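Long-range contacts in alcohol oxidase (Myceliophthora thermophila, PDB 6F74), which binds FAD and, as a VAO-type flavoprotein oxidase, probably oxidises an alcohol substrate with molecular oxygen as electron acceptor: residues Gln340-Val349 against Lys387-Ala395; Gly476-Asp484 against Pro491-Val499. All coordinates share one frame; numbering follows the deposited sequence.

Contact 1: residues Gln340-Val349 against Lys387-Ala395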
# COMPACT_ATOMS: atom_id res chain seq x y z
N GLN A 340 -12.29 -22.48 -2.73
CA GLN A 340 -11.90 -23.11 -1.48
C GLN A 340 -11.36 -22.13 -0.43
O GLN A 340 -11.18 -22.51 0.73
CB GLN A 340 -10.83 -24.16 -1.74
CG GLN A 340 -11.22 -25.25 -2.70
CD GLN A 340 -12.53 -25.93 -2.32
OE1 GLN A 340 -12.75 -26.27 -1.15
NE2 GLN A 340 -13.40 -26.10 -3.29
N LEU A 341 -11.13 -20.87 -0.83
CA LEU A 341 -10.45 -19.95 0.06
C LEU A 341 -11.19 -19.64 1.34
O LEU A 341 -10.56 -19.54 2.40
CB LEU A 341 -10.02 -18.64 -0.68
CG LEU A 341 -8.96 -18.83 -1.77
CD1 LEU A 341 -8.56 -17.46 -2.31
CD2 LEU A 341 -7.74 -19.62 -1.30
N PRO A 342 -12.53 -19.48 1.26
CA PRO A 342 -13.22 -19.15 2.50
C PRO A 342 -13.13 -20.25 3.56
O PRO A 342 -12.96 -19.94 4.74
CB PRO A 342 -14.67 -18.89 2.05
CG PRO A 342 -14.52 -18.45 0.64
CD PRO A 342 -13.40 -19.27 0.09
N ALA A 343 -13.25 -21.50 3.13
CA ALA A 343 -13.06 -22.63 4.04
C ALA A 343 -11.66 -22.60 4.67
O ALA A 343 -11.50 -22.74 5.88
CB ALA A 343 -13.27 -23.96 3.30
N LEU A 344 -10.67 -22.38 3.83
CA LEU A 344 -9.30 -22.22 4.30
C LEU A 344 -9.18 -21.08 5.32
O LEU A 344 -8.60 -21.26 6.39
CB LEU A 344 -8.34 -22.05 3.14
CG LEU A 344 -7.71 -23.36 2.69
CD1 LEU A 344 -8.74 -24.42 2.28
CD2 LEU A 344 -6.72 -23.09 1.56
N SER A 345 -9.76 -19.93 4.99
CA SER A 345 -9.76 -18.82 5.90
C SER A 345 -10.42 -19.17 7.23
O SER A 345 -9.88 -18.84 8.29
CB SER A 345 -10.46 -17.61 5.29
OG SER A 345 -10.32 -16.49 6.14
N ASN A 346 -11.59 -19.82 7.18
CA ASN A 346 -12.24 -20.31 8.39
C ASN A 346 -11.40 -21.27 9.25
O ASN A 346 -11.56 -21.34 10.45
CB ASN A 346 -13.56 -21.00 8.03
CG ASN A 346 -14.34 -21.40 9.26
OD1 ASN A 346 -14.23 -20.71 10.28
ND2 ASN A 346 -15.12 -22.52 9.19
N ASN A 347 -10.51 -22.01 8.60
CA ASN A 347 -9.58 -22.90 9.26
C ASN A 347 -8.29 -22.22 9.75
O ASN A 347 -7.35 -22.92 10.12
CB ASN A 347 -9.19 -24.06 8.29
CG ASN A 347 -10.37 -24.94 7.91
OD1 ASN A 347 -11.38 -24.95 8.59
ND2 ASN A 347 -10.23 -25.70 6.81
N GLY A 348 -8.22 -20.88 9.76
CA GLY A 348 -7.00 -20.19 10.20
C GLY A 348 -5.85 -20.05 9.22
O GLY A 348 -4.70 -19.81 9.62
N VAL A 349 -6.15 -20.20 7.93
CA VAL A 349 -5.16 -20.09 6.88
C VAL A 349 -5.15 -18.65 6.33
O VAL A 349 -6.20 -18.01 6.13
CB VAL A 349 -5.40 -21.09 5.72
CG1 VAL A 349 -4.28 -21.03 4.69
CG2 VAL A 349 -5.50 -22.51 6.24
N LYS A 387 -4.65 -30.48 7.81
CA LYS A 387 -6.12 -30.53 7.90
C LYS A 387 -6.71 -29.21 7.42
O LYS A 387 -7.72 -29.21 6.71
CB LYS A 387 -6.58 -30.81 9.31
CG LYS A 387 -6.26 -32.19 9.81
CD LYS A 387 -6.93 -32.54 11.11
CE LYS A 387 -6.53 -33.96 11.47
NZ LYS A 387 -6.94 -34.35 12.83
N ALA A 388 -6.05 -28.11 7.78
CA ALA A 388 -6.53 -26.78 7.46
C ALA A 388 -6.62 -26.52 5.95
O ALA A 388 -7.59 -25.90 5.50
CB ALA A 388 -5.69 -25.71 8.14
N VAL A 389 -5.67 -27.05 5.18
CA VAL A 389 -5.64 -26.87 3.72
C VAL A 389 -6.25 -28.05 2.97
O VAL A 389 -6.28 -28.04 1.74
CB VAL A 389 -4.22 -26.55 3.16
CG1 VAL A 389 -3.69 -25.26 3.73
CG2 VAL A 389 -3.21 -27.70 3.38
N ALA A 390 -6.74 -29.04 3.70
CA ALA A 390 -7.31 -30.23 3.10
C ALA A 390 -8.44 -29.90 2.14
O ALA A 390 -8.44 -30.46 1.05
CB ALA A 390 -7.74 -31.23 4.16
N PRO A 391 -9.37 -28.99 2.51
CA PRO A 391 -10.45 -28.72 1.56
C PRO A 391 -9.93 -28.33 0.16
O PRO A 391 -10.50 -28.78 -0.84
CB PRO A 391 -11.22 -27.57 2.21
CG PRO A 391 -10.94 -27.73 3.67
CD PRO A 391 -9.50 -28.12 3.70
N LEU A 392 -8.83 -27.58 0.12
CA LEU A 392 -8.16 -27.25 -1.14
C LEU A 392 -7.44 -28.42 -1.81
O LEU A 392 -7.63 -28.64 -3.00
CB LEU A 392 -7.15 -26.09 -0.96
CG LEU A 392 -6.42 -25.66 -2.25
CD1 LEU A 392 -7.34 -25.30 -3.41
CD2 LEU A 392 -5.51 -24.50 -1.90
N MET A 393 -6.62 -29.16 -1.08
CA MET A 393 -5.89 -30.31 -1.71
C MET A 393 -6.81 -31.41 -2.19
O MET A 393 -6.59 -31.99 -3.26
CB MET A 393 -4.82 -30.86 -0.76
CG MET A 393 -3.83 -29.80 -0.26
SD MET A 393 -2.98 -28.91 -1.59
CE MET A 393 -3.96 -27.51 -1.86
N ASN A 394 -7.88 -31.63 -1.43
CA ASN A 394 -8.91 -32.57 -1.84
C ASN A 394 -9.57 -32.12 -3.14
O ASN A 394 -9.81 -32.95 -4.02
CB ASN A 394 -9.97 -32.75 -0.76
CG ASN A 394 -9.42 -33.42 0.51
OD1 ASN A 394 -8.36 -34.06 0.51
ND2 ASN A 394 -10.18 -33.31 1.59
N ALA A 395 -9.86 -30.83 -3.27
CA ALA A 395 -10.52 -30.33 -4.48
C ALA A 395 -9.58 -30.40 -5.66
O ALA A 395 -10.03 -30.60 -6.79
CB ALA A 395 -11.05 -28.92 -4.30

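Contact 2: residues Gly476-Asp484 against Pro491-Val499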
# COMPACT_ATOMS: atom_id res chain seq x y z
N GLY A 476 -11.25 -14.43 10.06
CA GLY A 476 -10.79 -14.54 11.46
C GLY A 476 -11.02 -13.29 12.29
O GLY A 476 -12.15 -12.86 12.48
N GLN A 477 -9.93 -12.70 12.79
CA GLN A 477 -10.05 -11.56 13.72
C GLN A 477 -10.55 -10.31 12.99
O GLN A 477 -11.23 -9.49 13.59
CB GLN A 477 -8.73 -11.29 14.43
CG GLN A 477 -8.78 -10.29 15.58
CD GLN A 477 -9.69 -10.74 16.70
OE1 GLN A 477 -9.63 -11.89 17.15
NE2 GLN A 477 -10.58 -9.84 17.13
N VAL A 478 -10.28 -10.21 11.69
CA VAL A 478 -10.78 -9.08 10.91
C VAL A 478 -12.31 -9.08 10.87
O VAL A 478 -12.94 -8.01 10.96
CB VAL A 478 -10.22 -9.05 9.46
CG1 VAL A 478 -10.68 -7.78 8.74
CG2 VAL A 478 -8.70 -9.10 9.46
N PHE A 479 -12.90 -10.27 10.76
CA PHE A 479 -14.36 -10.44 10.84
C PHE A 479 -14.84 -10.09 12.24
O PHE A 479 -15.75 -9.29 12.42
CB PHE A 479 -14.74 -11.89 10.48
CG PHE A 479 -14.70 -12.21 8.99
CD1 PHE A 479 -14.24 -11.30 8.03
CD2 PHE A 479 -15.11 -13.46 8.56
CE1 PHE A 479 -14.23 -11.62 6.69
CE2 PHE A 479 -15.08 -13.80 7.20
CZ PHE A 479 -14.65 -12.88 6.27
N LYS A 480 -14.21 -10.69 13.24
CA LYS A 480 -14.55 -10.41 14.61
C LYS A 480 -14.52 -8.92 14.96
O LYS A 480 -15.41 -8.43 15.64
CB LYS A 480 -13.63 -11.19 15.55
CG LYS A 480 -13.88 -10.90 17.02
CD LYS A 480 -13.50 -12.10 17.87
CE LYS A 480 -13.61 -11.79 19.36
NZ LYS A 480 -13.55 -13.09 20.08
N ASP A 481 -13.53 -8.19 14.42
CA ASP A 481 -13.33 -6.78 14.76
C ASP A 481 -14.42 -5.87 14.18
O ASP A 481 -14.36 -4.67 14.32
CB ASP A 481 -11.95 -6.29 14.31
CG ASP A 481 -10.81 -6.86 15.12
OD1 ASP A 481 -11.05 -7.36 16.23
OD2 ASP A 481 -9.65 -6.80 14.65
N LYS A 482 -15.41 -6.45 13.50
CA LYS A 482 -16.65 -5.74 13.23
C LYS A 482 -17.34 -5.23 14.49
O LYS A 482 -18.01 -4.19 14.43
CB LYS A 482 -17.60 -6.65 12.46
CG LYS A 482 -18.97 -6.02 12.19
CD LYS A 482 -20.19 -6.96 12.44
CE LYS A 482 -20.81 -7.51 11.15
NZ LYS A 482 -21.80 -6.53 10.57
N ALA A 483 -17.19 -5.93 15.61
CA ALA A 483 -17.69 -5.44 16.91
C ALA A 483 -17.10 -4.09 17.35
O ALA A 483 -17.73 -3.35 18.10
CB ALA A 483 -17.49 -6.48 17.99
N ASP A 484 -15.90 -3.77 16.86
CA ASP A 484 -15.25 -2.52 17.19
C ASP A 484 -15.80 -1.33 16.36
O ASP A 484 -15.34 -1.04 15.25
CB ASP A 484 -13.74 -2.67 17.01
CG ASP A 484 -12.97 -1.42 17.41
OD1 ASP A 484 -13.62 -0.46 17.86
OD2 ASP A 484 -11.73 -1.41 17.26
N PRO A 491 -16.77 -1.61 5.49
CA PRO A 491 -17.59 -2.76 5.89
C PRO A 491 -17.26 -4.11 5.19
O PRO A 491 -17.27 -5.17 5.84
CB PRO A 491 -18.99 -2.32 5.52
CG PRO A 491 -18.97 -0.84 5.67
CD PRO A 491 -17.59 -0.41 5.29
N ALA A 492 -17.01 -4.06 3.88
CA ALA A 492 -16.71 -5.27 3.12
C ALA A 492 -15.57 -6.12 3.70
O ALA A 492 -15.57 -7.33 3.55
CB ALA A 492 -16.42 -4.92 1.67
N TRP A 493 -14.62 -5.49 4.39
CA TRP A 493 -13.56 -6.26 5.09
C TRP A 493 -14.13 -7.27 6.08
O TRP A 493 -13.54 -8.32 6.30
CB TRP A 493 -12.63 -5.35 5.87
CG TRP A 493 -11.62 -4.67 5.04
CD1 TRP A 493 -11.54 -3.33 4.80
CD2 TRP A 493 -10.52 -5.27 4.38
NE1 TRP A 493 -10.45 -3.07 4.02
CE2 TRP A 493 -9.82 -4.25 3.72
CE3 TRP A 493 -10.06 -6.59 4.25
CZ2 TRP A 493 -8.66 -4.49 2.96
CZ3 TRP A 493 -8.91 -6.83 3.49
CH2 TRP A 493 -8.23 -5.78 2.86
N ARG A 494 -15.28 -6.93 6.66
CA ARG A 494 -15.88 -7.76 7.66
C ARG A 494 -16.58 -9.00 7.09
O ARG A 494 -16.95 -9.87 7.86
CB ARG A 494 -16.87 -6.95 8.54
CG ARG A 494 -16.33 -5.61 9.08
CD ARG A 494 -14.99 -5.80 9.76
NE ARG A 494 -14.57 -4.59 10.45
CZ ARG A 494 -13.37 -4.40 11.01
NH1 ARG A 494 -12.44 -5.35 11.00
NH2 ARG A 494 -13.09 -3.23 11.59
N VAL A 495 -16.80 -9.05 5.77
CA VAL A 495 -17.40 -10.23 5.11
C VAL A 495 -16.52 -10.91 4.07
O VAL A 495 -16.85 -11.99 3.63
CB VAL A 495 -18.80 -9.90 4.49
CG1 VAL A 495 -19.78 -9.45 5.57
CG2 VAL A 495 -18.74 -8.85 3.39
N SER A 496 -15.38 -10.30 3.72
CA SER A 496 -14.54 -10.79 2.63
C SER A 496 -13.24 -11.36 3.17
O SER A 496 -12.44 -10.61 3.75
CB SER A 496 -14.28 -9.66 1.64
OG SER A 496 -15.50 -9.02 1.30
N PRO A 497 -13.01 -12.67 3.01
CA PRO A 497 -11.80 -13.24 3.62
C PRO A 497 -10.54 -12.99 2.82
O PRO A 497 -9.45 -13.09 3.38
CB PRO A 497 -12.11 -14.73 3.71
CG PRO A 497 -13.23 -14.99 2.78
CD PRO A 497 -13.89 -13.70 2.46
N PHE A 498 -10.69 -12.65 1.54
CA PHE A 498 -9.55 -12.38 0.69
C PHE A 498 -9.82 -11.29 -0.34
O PHE A 498 -10.95 -10.88 -0.55
CB PHE A 498 -9.06 -13.66 0.01
CG PHE A 498 -9.97 -14.21 -1.06
CD1 PHE A 498 -10.97 -15.12 -0.74
CD2 PHE A 498 -9.77 -13.88 -2.40
CE1 PHE A 498 -11.79 -15.63 -1.73
CE2 PHE A 498 -10.57 -14.42 -3.39
CZ PHE A 498 -11.59 -15.29 -3.06
N VAL A 499 -8.72 -10.81 -0.93
CA VAL A 499 -8.74 -9.80 -1.97
C VAL A 499 -8.13 -10.39 -3.23
O VAL A 499 -7.17 -11.15 -3.17
CB VAL A 499 -7.95 -8.56 -1.55
CG1 VAL A 499 -8.09 -7.45 -2.59
CG2 VAL A 499 -8.45 -8.06 -0.19
O HOH W 1 -9.24 -6.17 12.17
O HOH W 2 -16.03 -2.04 12.68

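Contact 1: residues Gln340-Val349 against Lys387-Ala395
The helical segments carrying Q340 and L392 run nearly antiparallel, their axes 165° apart and 8.2 Å from each other at closest approach, and the pairing ends where N347, just past its helix, meets A388. L344 is the central knob, set into a hole formed by A388, V389, P391 and L392. Its CD1 branch reaches the P391 ring, with P391 CB at 4.0 Å, while L344 CD2 meets L392 CD2 at 3.9 Å, the two leucine side chains crossing at about a right angle. Q340, one turn earlier in its helix, crosses L392 at a slant: its chain bends at chi2 (-53°), laying CG against L392 CD1 and bringing its end up to A395, with Q340 CD 3.9 Å from A395 CB. With only the methyl of an alanine in place of this glutamine, L392 CD1 and the A395 methyl would probably lose their cover from this side, opening a gap between the two helices. Both helices pack on the seven-stranded antiparallel sheet, which probably belongs to the substrate (cap) domain of VAO-type oxidases; L341 touches F375 and V470, V389 touches H314, and L392 touches L316. At the opposite end of the contact, N347 ND2 donates a nearly straight bond to A388 O (3.0 Å, 167° at the hydrogen), with the acceptor close to the plane of the asparagine amide. The helix is kinked at P391, and the N-H of L392 makes no bond to the turn before, so N347 takes up a carbonyl that this N-H would normally engage. A Schellman motif with G348 at C-prime stops the first helix and sends the chain into strand 349-356, whose V349 packs CG2 on A388 CB at 3.7 Å.

Contact 2: residues Gly476-Asp484 against Pro491-Val499
Over one face of the F479 ring sits the backbone carbonyl of R494, its O 3.1 Å from F479 CD1, while W493 O and P497 CD lie at the ring edge. The R494 guanidinium has D481 O 3.3 Å above one face, offset toward the rim and too poorly angled to bond, and the backbone N of K482 over the same face. Near its edge R494 NH1 donates to V478 O (2.7 Å, bent to 142°), on a lone pair in the carbonyl plane though tilted from the guanidinium plane. The chain of R494 bends at chi2 (-51°), which brings its end back over helix 477-480, while its CG lies 3.8 Å from K482 CB. V478 CG1 fills in beside R494 NH1 and W493 O. Water 1 links D481 OD2 to the guanidinium by a weak second bond, and D481 OD1 is held by Q477 NE2 at 2.7 Å. The contact lies in the connection between the neighbouring antiparallel strands 467-472 and 498-503; the W493 side chain is about 4 Å from that of Y540 and about 5 Å from that of H246, both of the FAD site, and S474 OG binds W493 O. R494 NH2 also salt-bridges D258, so its positive charge probably serves both that carboxylate and V478 O near the end of the short helix, where it would be expected to offset the partial negative charge.

In the fold
Both contacts are partly buried and adjoin the same seven-stranded sheet. Contact 1 lies farther out, its centre about 27 Å from that of the chain, where two helices cover the sheet; contact 2, at about 18 Å, folds the connection between two strands near the flavin. They touch directly: S345 and L341 of helix 328-346 pack on P497 and F498, where the chain enters the sheet. Contact 1 is mostly apolar interdigitation with one side-chain hydrogen bond. Contact 2 centres on an arginine and backbone carbonyls, with weak water bonds to the guanidinium and a phenylalanine ring packed on the second segment, which suits a partly solvated loop region.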